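Local coordinates for ESAT-6/WXG100 secretion system protein (Streptococcus gallolyticus, PDB 7JQE) that forms the extracellular region of EsaA, a membrane subunit of the bacterial type VIIb secretion system that probably takes part in exporting toxins across the cell envelope, at residues T149-Q152 against E153-K156; I159-D162 against L163-V167; N454-F457 against D458-D461; T474-T477 against E478-E482; I484-Q487 against S488-D491. All coordinates share one frame; numbering follows the deposited sequence.

Contact 1 (T149-Q152 against E153-K156); sequences TTNQ and EERK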
loop_
_atom_site.group_PDB
_atom_site.type_symbol
_atom_site.label_atom_id
_atom_site.label_comp_id
_atom_site.label_asym_id
_atom_site.label_seq_id
_atom_site.Cartn_x
_atom_site.Cartn_y
_atom_site.Cartn_z
ATOM N N THR A 149 31.177 -47.654 -37.218
ATOM C CA THR A 149 30.047 -47.263 -38.053
ATOM C C THR A 149 30.526 -46.373 -39.195
ATOM O O THR A 149 31.021 -45.266 -38.961
ATOM C CB THR A 149 28.998 -46.541 -37.211
ATOM O OG1 THR A 149 28.580 -47.393 -36.137
ATOM C CG2 THR A 149 27.794 -46.172 -38.062
ATOM N N THR A 150 30.376 -46.856 -40.431
ATOM C CA THR A 150 30.867 -46.111 -41.587
ATOM C C THR A 150 29.872 -45.051 -42.050
ATOM O O THR A 150 30.276 -43.960 -42.466
ATOM C CB THR A 150 31.192 -47.067 -42.739
ATOM O OG1 THR A 150 29.983 -47.444 -43.410
ATOM C CG2 THR A 150 31.879 -48.315 -42.210
ATOM N N ASN A 151 28.575 -45.352 -42.005
ATOM C CA ASN A 151 27.581 -44.351 -42.364
ATOM C C ASN A 151 27.692 -43.152 -41.429
ATOM O O ASN A 151 27.617 -43.292 -40.204
ATOM C CB ASN A 151 26.175 -44.950 -42.310
ATOM C CG ASN A 151 25.110 -43.991 -42.818
ATOM O OD1 ASN A 151 25.047 -42.830 -42.407
ATOM N ND2 ASN A 151 24.269 -44.476 -43.724
ATOM N N GLN A 152 27.880 -41.969 -42.016
ATOM C CA GLN A 152 28.165 -40.781 -41.219
ATOM C C GLN A 152 26.931 -40.279 -40.482
ATOM O O GLN A 152 27.015 -39.929 -39.301
ATOM C CB GLN A 152 28.740 -39.680 -42.107
ATOM C CG GLN A 152 29.090 -38.411 -41.363
ATOM C CD GLN A 152 29.882 -37.441 -42.212
ATOM O OE1 GLN A 152 30.661 -37.846 -43.076
ATOM N NE2 GLN A 152 29.682 -36.149 -41.978
ATOM N N GLU A 153 25.780 -40.226 -41.155
ATOM C CA GLU A 153 24.562 -39.828 -40.459
ATOM C C GLU A 153 24.165 -40.865 -39.416
ATOM O O GLU A 153 23.669 -40.512 -38.340
ATOM C CB GLU A 153 23.428 -39.598 -41.459
ATOM C CG GLU A 153 23.581 -38.334 -42.300
ATOM C CD GLU A 153 23.569 -37.057 -41.467
ATOM O OE1 GLU A 153 23.436 -37.142 -40.226
ATOM O OE2 GLU A 153 23.694 -35.963 -42.059
ATOM N N GLU A 154 24.374 -42.149 -39.715
ATOM C CA GLU A 154 24.133 -43.179 -38.713
ATOM C C GLU A 154 25.047 -42.998 -37.510
ATOM O O GLU A 154 24.666 -43.334 -36.383
ATOM C CB GLU A 154 24.319 -44.565 -39.333
ATOM C CG GLU A 154 23.978 -45.718 -38.405
ATOM C CD GLU A 154 24.188 -47.073 -39.058
ATOM O OE1 GLU A 154 24.583 -47.116 -40.244
ATOM O OE2 GLU A 154 23.958 -48.098 -38.380
ATOM N N ARG A 155 26.251 -42.459 -37.729
ATOM C CA ARG A 155 27.180 -42.223 -36.630
ATOM C C ARG A 155 26.737 -41.033 -35.784
ATOM O O ARG A 155 26.723 -41.106 -34.549
ATOM C CB ARG A 155 28.586 -42.010 -37.193
ATOM C CG ARG A 155 29.699 -41.959 -36.161
ATOM C CD ARG A 155 30.998 -42.495 -36.758
ATOM N NE ARG A 155 31.024 -42.334 -38.210
ATOM C CZ ARG A 155 31.582 -41.307 -38.844
ATOM N NH1 ARG A 155 32.175 -40.343 -38.156
ATOM N NH2 ARG A 155 31.548 -41.245 -40.168
ATOM N N LYS A 156 26.364 -39.928 -36.434
ATOM C CA LYS A 156 25.873 -38.763 -35.702
ATOM C C LYS A 156 24.647 -39.109 -34.867
ATOM O O LYS A 156 24.522 -38.664 -33.721
ATOM C CB LYS A 156 25.553 -37.630 -36.675
ATOM C CG LYS A 156 26.747 -36.773 -37.047
ATOM C CD LYS A 156 26.363 -35.720 -38.075
ATOM C CE LYS A 156 27.276 -34.507 -37.983
ATOM N NZ LYS A 156 28.715 -34.886 -38.041
#
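A chi1 of -174° sets the amide of N151 beside its own carbonyl carbon and turns it toward the first turn of the helix that follows, where OD1 meets E154 N; R155 starts out in the same way but folds twice further on, at chi2 and chi3, so that its guanidinium returns toward T149 and T150. The capping bond from E154 N to N151 OD1 is 2.9 Å long and almost straight, 172° at the hydrogen. E154 N nevertheless stands above the plane of the amide, about 50° out of it, and is not aimed at a lone pair. The E154 side chain crosses that of N151 at about a right angle: its OE1 lies 3.4 Å from N151 CB, with the carboxylate plane turned steeply against the amide plane. Its extended chain also crosses T149 at about a right angle, where the methyl T149 CG2 rests 3.8 Å from E154 CD.

R155 works on the backbone before the cap. Its NE gives a weak, bent bond of 3.0 Å to T149 O, while T150 O lies at the guanidinium edge, close to its plane. Regular helical bonding takes over with R155 N to N151 O at 2.9 Å and K156 N to Q152 O at 2.9 Å. Beyond this turn the R155 side chain packs on I484 of helix 462-491, and Q152 on N481, which places the helix start against that long helix. An asparagine accepting from the backbone N three residues ahead is the classic N-cap, here opening helix 152-164.

Contact 2 (I159-D162 against L163-V167); sequences IKID and LLNQV. With EDO (1,2-ethanediol), chain L.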
loop_
_atom_site.group_PDB
_atom_site.type_symbol
_atom_site.label_atom_id
_atom_site.label_comp_id
_atom_site.label_asym_id
_atom_site.label_seq_id
_atom_site.Cartn_x
_atom_site.Cartn_y
_atom_site.Cartn_z
ATOM N N ILE A 159 25.740 -40.946 -31.754
ATOM C CA ILE A 159 26.385 -40.055 -30.795
ATOM C C ILE A 159 25.341 -39.224 -30.062
ATOM O O ILE A 159 25.359 -39.118 -28.831
ATOM C CB ILE A 159 27.420 -39.161 -31.503
ATOM C CG1 ILE A 159 28.515 -40.018 -32.148
ATOM C CG2 ILE A 159 28.017 -38.156 -30.524
ATOM C CD1 ILE A 159 29.473 -39.243 -33.036
ATOM N N LYS A 160 24.411 -38.629 -30.811
ATOM C CA LYS A 160 23.372 -37.808 -30.197
ATOM C C LYS A 160 22.572 -38.607 -29.174
ATOM O O LYS A 160 22.347 -38.147 -28.049
ATOM C CB LYS A 160 22.459 -37.237 -31.282
ATOM C CG LYS A 160 21.208 -36.567 -30.758
ATOM C CD LYS A 160 20.499 -35.803 -31.864
ATOM C CE LYS A 160 21.365 -34.667 -32.392
ATOM N NZ LYS A 160 20.661 -33.842 -33.416
ATOM N N ILE A 161 22.142 -39.814 -29.545
ATOM C CA ILE A 161 21.351 -40.634 -28.631
ATOM C C ILE A 161 22.133 -40.931 -27.359
ATOM O O ILE A 161 21.563 -40.988 -26.263
ATOM C CB ILE A 161 20.896 -41.927 -29.330
ATOM C CG1 ILE A 161 19.905 -41.605 -30.450
ATOM C CG2 ILE A 161 20.290 -42.892 -28.323
ATOM C CD1 ILE A 161 19.371 -42.824 -31.162
ATOM N N ASP A 162 23.449 -41.125 -27.479
ATOM C CA ASP A 162 24.259 -41.383 -26.291
ATOM C C ASP A 162 24.388 -40.137 -25.422
ATOM O O ASP A 162 24.408 -40.235 -24.189
ATOM C CB ASP A 162 25.640 -41.901 -26.693
ATOM C CG ASP A 162 25.651 -43.396 -26.954
ATOM O OD1 ASP A 162 24.815 -44.113 -26.365
ATOM O OD2 ASP A 162 26.503 -43.857 -27.743
ATOM N N LEU A 163 24.485 -38.958 -26.039
ATOM C CA LEU A 163 24.641 -37.734 -25.260
ATOM C C LEU A 163 23.360 -37.381 -24.513
ATOM O O LEU A 163 23.413 -36.931 -23.362
ATOM C CB LEU A 163 25.071 -36.583 -26.169
ATOM C CG LEU A 163 26.522 -36.650 -26.651
ATOM C CD1 LEU A 163 26.780 -35.672 -27.789
ATOM C CD2 LEU A 163 27.466 -36.381 -25.491
ATOM N N LEU A 164 22.202 -37.580 -25.144
ATOM C CA LEU A 164 20.943 -37.230 -24.492
ATOM C C LEU A 164 20.653 -38.127 -23.295
ATOM O O LEU A 164 20.025 -37.679 -22.327
ATOM C CB LEU A 164 19.793 -37.293 -25.498
ATOM C CG LEU A 164 19.816 -36.216 -26.584
ATOM C CD1 LEU A 164 18.670 -36.402 -27.560
ATOM C CD2 LEU A 164 19.762 -34.834 -25.952
ATOM N N ASN A 165 21.091 -39.384 -23.336
ATOM C CA ASN A 165 20.939 -40.282 -22.196
ATOM C C ASN A 165 22.035 -40.102 -21.157
ATOM O O ASN A 165 22.067 -40.852 -20.175
ATOM C CB ASN A 165 20.915 -41.738 -22.661
ATOM C CG ASN A 165 19.635 -42.098 -23.384
ATOM O OD1 ASN A 165 19.663 -42.612 -24.504
ATOM N ND2 ASN A 165 18.501 -41.830 -22.746
ATOM N N GLN A 166 22.928 -39.132 -21.348
ATOM C CA GLN A 166 24.050 -38.916 -20.451
ATOM C C GLN A 166 24.060 -37.539 -19.805
ATOM O O GLN A 166 24.685 -37.377 -18.751
ATOM C CB GLN A 166 25.376 -39.125 -21.204
ATOM C CG GLN A 166 26.609 -39.181 -20.325
ATOM C CD GLN A 166 27.859 -39.581 -21.096
ATOM O OE1 GLN A 166 27.784 -40.044 -22.236
ATOM N NE2 GLN A 166 29.017 -39.401 -20.473
ATOM N N VAL A 167 23.388 -36.553 -20.392
ATOM C CA VAL A 167 23.346 -35.192 -19.873
ATOM C C VAL A 167 21.960 -34.950 -19.295
ATOM O O VAL A 167 20.951 -35.098 -19.996
ATOM C CB VAL A 167 23.677 -34.161 -20.963
ATOM C CG1 VAL A 167 23.485 -32.755 -20.435
ATOM C CG2 VAL A 167 25.098 -34.352 -21.453
HETATM C C1 EDO L . 25.861 -47.331 -27.746
HETATM O O1 EDO L . 27.135 -46.678 -27.790
HETATM C C2 EDO L . 25.560 -47.953 -29.105
HETATM O O2 EDO L . 24.302 -48.636 -29.051
#
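The last turns of helix 152-164, where regular bonding gives way to a loop, bring I159 and L163 together. L163 N donates to I159 O at 2.9 Å, and L164 N to K160 O at 3.0 Å; the next bond, from N165 N to I161 O, has stretched to 3.4 Å and is weak. L163 O then receives both Q166 N and V167 N, each at 3.0 Å, as the chain turns out of the helix.

Side chains one turn apart run side by side and point the same way. I159 CG2, anti to the backbone N, touches L163 CD1 at 3.9 Å. K160 lays the aliphatic part of its chain beside L164, with K160 CG 4.1 Å from L164 CD1. I159 packs on T480, and L163 on Y476 and T477, of helix 462-491. D162 faces elsewhere: its OD2 is hydrogen-bonded to Y146 OH and also accepts from O1 of a 1,2-ethanediol, probably from the crystallisation liquor, at 2.9 Å.

One side of the turn is thus held by dispersion contacts against a partner helix, whereas the carboxylate of D162 is bonded to Y146 OH, which would probably favour its charged form, with the diol as an addition in the crystal.

Contact 3 (N454-F457 against D458-D461); sequences NLTF and DNID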
loop_
_atom_site.group_PDB
_atom_site.type_symbol
_atom_site.label_atom_id
_atom_site.label_comp_id
_atom_site.label_asym_id
_atom_site.label_seq_id
_atom_site.Cartn_x
_atom_site.Cartn_y
_atom_site.Cartn_z
ATOM N N ASN A 454 13.985 -9.589 -10.651
ATOM C CA ASN A 454 14.755 -10.738 -10.186
ATOM C C ASN A 454 14.356 -11.976 -10.980
ATOM O O ASN A 454 13.260 -12.516 -10.789
ATOM C CB ASN A 454 14.539 -10.962 -8.688
ATOM C CG ASN A 454 15.276 -12.184 -8.166
ATOM O OD1 ASN A 454 16.081 -12.792 -8.874
ATOM N ND2 ASN A 454 15.007 -12.544 -6.916
ATOM N N LEU A 455 15.236 -12.424 -11.870
ATOM C CA LEU A 455 15.127 -13.757 -12.448
ATOM C C LEU A 455 15.863 -14.721 -11.527
ATOM O O LEU A 455 17.057 -14.541 -11.264
ATOM C CB LEU A 455 15.705 -13.808 -13.861
ATOM C CG LEU A 455 15.711 -15.214 -14.478
ATOM C CD1 LEU A 455 14.286 -15.731 -14.625
ATOM C CD2 LEU A 455 16.454 -15.254 -15.815
ATOM N N THR A 456 15.150 -15.716 -11.016
ATOM C CA THR A 456 15.741 -16.694 -10.119
ATOM C C THR A 456 16.246 -17.896 -10.913
ATOM O O THR A 456 15.807 -18.161 -12.035
ATOM C CB THR A 456 14.730 -17.159 -9.076
ATOM O OG1 THR A 456 13.607 -17.749 -9.743
ATOM C CG2 THR A 456 14.246 -15.975 -8.211
ATOM N N PHE A 457 17.185 -18.628 -10.311
ATOM C CA PHE A 457 17.672 -19.852 -10.932
ATOM C C PHE A 457 16.521 -20.759 -11.346
ATOM O O PHE A 457 16.549 -21.355 -12.429
ATOM C CB PHE A 457 18.607 -20.588 -9.973
ATOM C CG PHE A 457 19.192 -21.841 -10.552
ATOM C CD1 PHE A 457 20.326 -21.786 -11.343
ATOM C CD2 PHE A 457 18.608 -23.074 -10.309
ATOM C CE1 PHE A 457 20.868 -22.938 -11.884
ATOM C CE2 PHE A 457 19.146 -24.233 -10.844
ATOM C CZ PHE A 457 20.277 -24.165 -11.635
ATOM N N ASP A 458 15.495 -20.870 -10.501
ATOM C CA ASP A 458 14.425 -21.829 -10.764
ATOM C C ASP A 458 13.518 -21.362 -11.891
ATOM O O ASP A 458 13.086 -22.169 -12.722
ATOM C CB ASP A 458 13.610 -22.071 -9.496
ATOM C CG ASP A 458 14.425 -22.706 -8.393
ATOM O OD1 ASP A 458 15.277 -23.567 -8.703
ATOM O OD2 ASP A 458 14.217 -22.339 -7.217
ATOM N N ASN A 459 13.206 -20.068 -11.932
ATOM C CA ASN A 459 12.291 -19.560 -12.943
ATOM C C ASN A 459 12.899 -19.525 -14.339
ATOM O O ASN A 459 12.205 -19.129 -15.282
ATOM C CB ASN A 459 11.801 -18.167 -12.553
ATOM C CG ASN A 459 10.987 -18.179 -11.278
ATOM O OD1 ASN A 459 10.984 -17.211 -10.520
ATOM N ND2 ASN A 459 10.298 -19.289 -11.027
ATOM N N ILE A 460 14.163 -19.918 -14.497
ATOM C CA ILE A 460 14.733 -20.068 -15.832
ATOM C C ILE A 460 13.880 -21.061 -16.608
ATOM O O ILE A 460 13.736 -22.223 -16.210
ATOM C CB ILE A 460 16.194 -20.518 -15.747
ATOM C CG1 ILE A 460 17.034 -19.475 -15.006
ATOM C CG2 ILE A 460 16.756 -20.771 -17.134
ATOM C CD1 ILE A 460 18.520 -19.755 -15.049
ATOM N N ASP A 461 13.305 -20.607 -17.720
ATOM C CA ASP A 461 12.288 -21.393 -18.406
ATOM C C ASP A 461 12.848 -22.735 -18.867
ATOM O O ASP A 461 14.010 -22.849 -19.263
ATOM C CB ASP A 461 11.738 -20.618 -19.602
ATOM C CG ASP A 461 10.377 -21.119 -20.041
ATOM O OD1 ASP A 461 9.362 -20.613 -19.520
ATOM O OD2 ASP A 461 10.320 -22.022 -20.904
HETATM O O HOH W 1 12.123 -14.938 -11.574
#
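T456 sets its side chain obliquely across that of N459, hydroxyl against amide: OG1 donates to N459 OD1 at 2.8 Å. The hydroxyl approaches from above the amide plane, 71° out of it, and so does not use a lone pair. Its oxygen works in the other sense too, accepting from N459 N at 3.2 Å with a fairly straight N-H (156°). Both bonds depend on the threonine rotamer, chi1 60°, which wedges OG1 between its own backbone N and carbonyl carbon, where it can reach N459. A water joins these groups, donating to N454 O and, at 2.8 Å, to N459 OD1, while accepting from T456 N. N459 OD1 is therefore gripped by a hydroxyl and a water together.

The chain reverses through a type I beta turn from F457 to I460. I460 N makes only weak bonds, to T456 O at 3.4 Å and to F457 O at 3.5 Å, so the T456 side chain probably contributes much to tying the turn to the residue before it. D458 OD1 lies at the edge of the F457 ring, in its plane, 3.7 Å from CD2. The apolar L455 CD2 and I460 CG1 come within 4.3 Å.

The turn lies in the loop between helix 448-451 and helix 462-491, and D461 N-caps the latter through L463 N. F457 packs on K173, S174 and A177 of helix 169-179 and I460 on L176, while L455 meets L455 of the second subunit.

Contact 4 (T474-T477 against E478-E482); sequences TLYT and ELTNE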
loop_
_atom_site.group_PDB
_atom_site.type_symbol
_atom_site.label_atom_id
_atom_site.label_comp_id
_atom_site.label_asym_id
_atom_site.label_seq_id
_atom_site.Cartn_x
_atom_site.Cartn_y
_atom_site.Cartn_z
ATOM N N THR A 474 24.276 -30.587 -30.546
ATOM C CA THR A 474 24.616 -30.473 -31.962
ATOM C C THR A 474 26.090 -30.134 -32.142
ATOM O O THR A 474 26.793 -30.770 -32.937
ATOM C CB THR A 474 23.737 -29.421 -32.636
ATOM O OG1 THR A 474 22.359 -29.768 -32.466
ATOM C CG2 THR A 474 24.052 -29.342 -34.118
ATOM N N LEU A 475 26.576 -29.129 -31.411
ATOM C CA LEU A 475 27.987 -28.770 -31.508
ATOM C C LEU A 475 28.875 -29.928 -31.070
ATOM O O LEU A 475 29.833 -30.291 -31.766
ATOM C CB LEU A 475 28.274 -27.520 -30.677
ATOM C CG LEU A 475 27.720 -26.209 -31.244
ATOM C CD1 LEU A 475 27.914 -25.044 -30.270
ATOM C CD2 LEU A 475 28.367 -25.908 -32.592
ATOM N N TYR A 476 28.568 -30.529 -29.917
ATOM C CA TYR A 476 29.389 -31.632 -29.429
ATOM C C TYR A 476 29.356 -32.813 -30.395
ATOM O O TYR A 476 30.391 -33.436 -30.662
ATOM C CB TYR A 476 28.926 -32.056 -28.033
ATOM C CG TYR A 476 29.965 -32.847 -27.270
ATOM C CD1 TYR A 476 30.907 -32.208 -26.473
ATOM C CD2 TYR A 476 30.015 -34.233 -27.358
ATOM C CE1 TYR A 476 31.869 -32.926 -25.782
ATOM C CE2 TYR A 476 30.974 -34.962 -26.672
ATOM C CZ TYR A 476 31.899 -34.304 -25.886
ATOM O OH TYR A 476 32.855 -35.027 -25.206
ATOM N N THR A 477 28.178 -33.128 -30.937
ATOM C CA THR A 477 28.068 -34.242 -31.876
ATOM C C THR A 477 28.961 -34.018 -33.091
ATOM O O THR A 477 29.731 -34.904 -33.483
ATOM C CB THR A 477 26.612 -34.428 -32.310
ATOM O OG1 THR A 477 25.803 -34.731 -31.168
ATOM C CG2 THR A 477 26.498 -35.564 -33.308
ATOM N N GLU A 478 28.877 -32.830 -33.693
ATOM C CA GLU A 478 29.646 -32.557 -34.901
ATOM C C GLU A 478 31.144 -32.565 -34.622
ATOM O O GLU A 478 31.935 -33.010 -35.463
ATOM C CB GLU A 478 29.207 -31.223 -35.508
ATOM C CG GLU A 478 27.786 -31.251 -36.045
ATOM C CD GLU A 478 27.338 -29.918 -36.611
ATOM O OE1 GLU A 478 28.100 -28.936 -36.505
ATOM O OE2 GLU A 478 26.216 -29.854 -37.161
ATOM N N LEU A 479 31.555 -32.079 -33.449
ATOM C CA LEU A 479 32.972 -32.112 -33.103
ATOM C C LEU A 479 33.448 -33.538 -32.856
ATOM O O LEU A 479 34.569 -33.896 -33.237
ATOM C CB LEU A 479 33.237 -31.237 -31.883
ATOM C CG LEU A 479 33.058 -29.734 -32.102
ATOM C CD1 LEU A 479 32.781 -29.030 -30.778
ATOM C CD2 LEU A 479 34.283 -29.150 -32.780
ATOM N N THR A 480 32.618 -34.365 -32.216
ATOM C CA THR A 480 32.986 -35.767 -32.039
ATOM C C THR A 480 33.081 -36.475 -33.384
ATOM O O THR A 480 34.028 -37.230 -33.633
ATOM C CB THR A 480 31.978 -36.473 -31.133
ATOM O OG1 THR A 480 32.056 -35.930 -29.813
ATOM C CG2 THR A 480 32.282 -37.964 -31.071
ATOM N N ASN A 481 32.112 -36.236 -34.269
ATOM C CA ASN A 481 32.148 -36.848 -35.590
ATOM C C ASN A 481 33.385 -36.415 -36.365
ATOM O O ASN A 481 33.958 -37.205 -37.126
ATOM C CB ASN A 481 30.879 -36.494 -36.363
ATOM C CG ASN A 481 30.824 -37.161 -37.719
ATOM O OD1 ASN A 481 30.485 -38.339 -37.830
ATOM N ND2 ASN A 481 31.165 -36.414 -38.761
ATOM N N GLU A 482 33.812 -35.163 -36.188
ATOM C CA GLU A 482 34.998 -34.683 -36.889
ATOM C C GLU A 482 36.260 -35.350 -36.357
ATOM O O GLU A 482 37.164 -35.694 -37.131
ATOM C CB GLU A 482 35.089 -33.160 -36.776
ATOM C CG GLU A 482 34.009 -32.425 -37.568
ATOM C CD GLU A 482 33.553 -31.138 -36.902
ATOM O OE1 GLU A 482 34.129 -30.766 -35.861
ATOM O OE2 GLU A 482 32.614 -30.499 -37.419
#
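Y476 O is gripped twice by one residue: T480 N donates to it at 2.9 Å and T480 OG1 at 3.1 Å, from opposite faces of the carbonyl plane. The hydroxyl, standing 38° out of that plane, can fold back because chi1 of -66° lays OG1 beside its own backbone N. It also comes 3.5 Å from Y476 CE2, at an oblique position relative to the ring, and receives R127 NH1 from helix 102-135. Y476 OH in turn accepts from L141 N.

On another side of the helix, T474 and E478 lie alongside each other, pointing the same way, with the methyl T474 CG2 3.8 Å from E478 OE2. That oxygen is engaged in a salt bridge with K129 NZ of the second subunit. Ordinary helical bonds fill the turn; the shortest, N481 N to T477 O, is 2.8 Å. L479 CG covers L475 O at 3.3 Å, and the two leucines pack outward on helix 102-135, L479 on V130 and L475 on Y134.

The buried hydroxyl of T480 thus gives its proton to Y476 O, leaving its oxygen able to accept from an arginine, while the carboxylate of E478 is paired with a lysine across the subunit boundary and probably stays ionised.

Contact 5 (I484-Q487 against S488-D491); sequences IELQ and STID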
loop_
_atom_site.group_PDB
_atom_site.type_symbol
_atom_site.label_atom_id
_atom_site.label_comp_id
_atom_site.label_asym_id
_atom_site.label_seq_id
_atom_site.Cartn_x
_atom_site.Cartn_y
_atom_site.Cartn_z
ATOM N N ILE A 484 36.415 -38.355 -35.189
ATOM C CA ILE A 484 36.405 -39.706 -35.739
ATOM C C ILE A 484 36.956 -39.701 -37.158
ATOM O O ILE A 484 37.779 -40.548 -37.529
ATOM C CB ILE A 484 34.984 -40.294 -35.685
ATOM C CG1 ILE A 484 34.597 -40.617 -34.240
ATOM C CG2 ILE A 484 34.874 -41.521 -36.570
ATOM C CD1 ILE A 484 33.180 -41.137 -34.081
ATOM N N GLU A 485 36.519 -38.739 -37.973
ATOM C CA GLU A 485 36.997 -38.681 -39.350
ATOM C C GLU A 485 38.480 -38.331 -39.412
ATOM O O GLU A 485 39.217 -38.880 -40.240
ATOM C CB GLU A 485 36.165 -37.685 -40.156
ATOM C CG GLU A 485 34.832 -38.248 -40.616
ATOM C CD GLU A 485 33.963 -37.214 -41.305
ATOM O OE1 GLU A 485 34.358 -36.029 -41.343
ATOM O OE2 GLU A 485 32.882 -37.586 -41.808
ATOM N N LEU A 486 38.941 -37.429 -38.542
ATOM C CA LEU A 486 40.360 -37.086 -38.536
ATOM C C LEU A 486 41.213 -38.282 -38.133
ATOM O O LEU A 486 42.253 -38.546 -38.746
ATOM C CB LEU A 486 40.616 -35.899 -37.608
ATOM C CG LEU A 486 42.057 -35.382 -37.551
ATOM C CD1 LEU A 486 42.599 -35.110 -38.945
ATOM C CD2 LEU A 486 42.139 -34.127 -36.697
ATOM N N GLN A 487 40.790 -39.025 -37.106
ATOM C CA GLN A 487 41.517 -40.235 -36.732
ATOM C C GLN A 487 41.499 -41.259 -37.858
ATOM O O GLN A 487 42.500 -41.944 -38.099
ATOM C CB GLN A 487 40.930 -40.839 -35.458
ATOM C CG GLN A 487 41.775 -40.602 -34.221
ATOM C CD GLN A 487 43.027 -41.451 -34.198
ATOM O OE1 GLN A 487 42.965 -42.655 -33.958
ATOM N NE2 GLN A 487 44.174 -40.830 -34.450
ATOM N N SER A 488 40.368 -41.380 -38.556
ATOM C CA SER A 488 40.253 -42.366 -39.626
ATOM C C SER A 488 41.266 -42.096 -40.732
ATOM O O SER A 488 41.959 -43.011 -41.192
ATOM C CB SER A 488 38.828 -42.367 -40.182
ATOM O OG SER A 488 38.660 -43.374 -41.165
ATOM N N THR A 489 41.367 -40.840 -41.174
ATOM C CA THR A 489 42.322 -40.502 -42.225
ATOM C C THR A 489 43.757 -40.610 -41.729
ATOM O O THR A 489 44.640 -41.054 -42.473
ATOM C CB THR A 489 42.041 -39.103 -42.769
ATOM O OG1 THR A 489 41.637 -38.241 -41.698
ATOM C CG2 THR A 489 40.943 -39.153 -43.814
ATOM N N ILE A 490 44.019 -40.212 -40.482
ATOM C CA ILE A 490 45.351 -40.421 -39.918
ATOM C C ILE A 490 45.705 -41.901 -39.950
ATOM O O ILE A 490 46.778 -42.291 -40.423
ATOM C CB ILE A 490 45.439 -39.858 -38.489
ATOM C CG1 ILE A 490 45.191 -38.350 -38.483
ATOM C CG2 ILE A 490 46.808 -40.174 -37.889
ATOM C CD1 ILE A 490 45.419 -37.709 -37.133
ATOM N N ASP A 491 44.806 -42.749 -39.441
ATOM C CA ASP A 491 45.030 -44.190 -39.497
ATOM C C ASP A 491 45.231 -44.657 -40.935
ATOM O O ASP A 491 46.242 -45.288 -41.260
ATOM C CB ASP A 491 43.862 -44.931 -38.843
ATOM C CG ASP A 491 43.932 -44.915 -37.327
ATOM O OD1 ASP A 491 44.936 -44.409 -36.780
ATOM O OD2 ASP A 491 42.982 -45.408 -36.680
#
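Among the hydrogen bonds, T489 stands over two carbonyls of the preceding turn: its OG1 lies 2.9 Å from E485 O and 3.0 Å from L486 O. One proton cannot serve both fully, and which carbonyl takes it is not settled. The chi1 of 37° puts OG1 between the backbone N and the carbonyl carbon of its own residue, directed back along the helix. Four regular bonds accompany it, among them T489 N to E485 O at 3.1 Å, I490 N to L486 O at 3.0 Å and, the shortest, D491 N to Q487 O at 2.8 Å and 172°.

The apolar part is the pair L486 and I490, whose side chains cross at a slant, L486 CG 4.1 Å from I490 CD1. I490 CG1 also sits close over the backbone, 3.0 Å from L486 O. Both residues pack on helix 102-135, L486 on L120 and I490 on L116 and S117, and L486 reaches L119 of the second subunit.

Polar ends come near without a bond at Q487 and D491. The amide oxygen OE1 of Q487 lies 3.9 Å from D491 OD1, with the amide and carboxylate planes 83° apart.

Chemically, the turn divides by side: apolar branches pack against helix 102-135, the hydroxyl of T489 can add a bond to one of two carbonyls that already accept helical N-H groups, and the Q487 amide oxygen lies near the D491 carboxylate with no hydrogen bond between them.

Overall arrangement
All five are local contacts, yet their settings differ. Contact 4 is buried, contact 1 lies at the surface, and the other three are partly buried. Contacts 1 and 2 share helix 152-164, at its start and its end; contacts 4 and 5 are successive parts of helix 462-491, whose N-cap is prepared in contact 3. The two helices meet where contacts 1 and 2 touch contact 4, with further touches to contact 5, whereas contact 3 stands apart, its nearest atoms about 13 Å from contact 2. The N-cap of contact 1 uses a side-chain amide, the loop of contact 3 a hydroxyl and water; the turns of helix 462-491 add threonine hydroxyls near carbonyls. Contacts 3, 4 and 5 also pack on the second subunit.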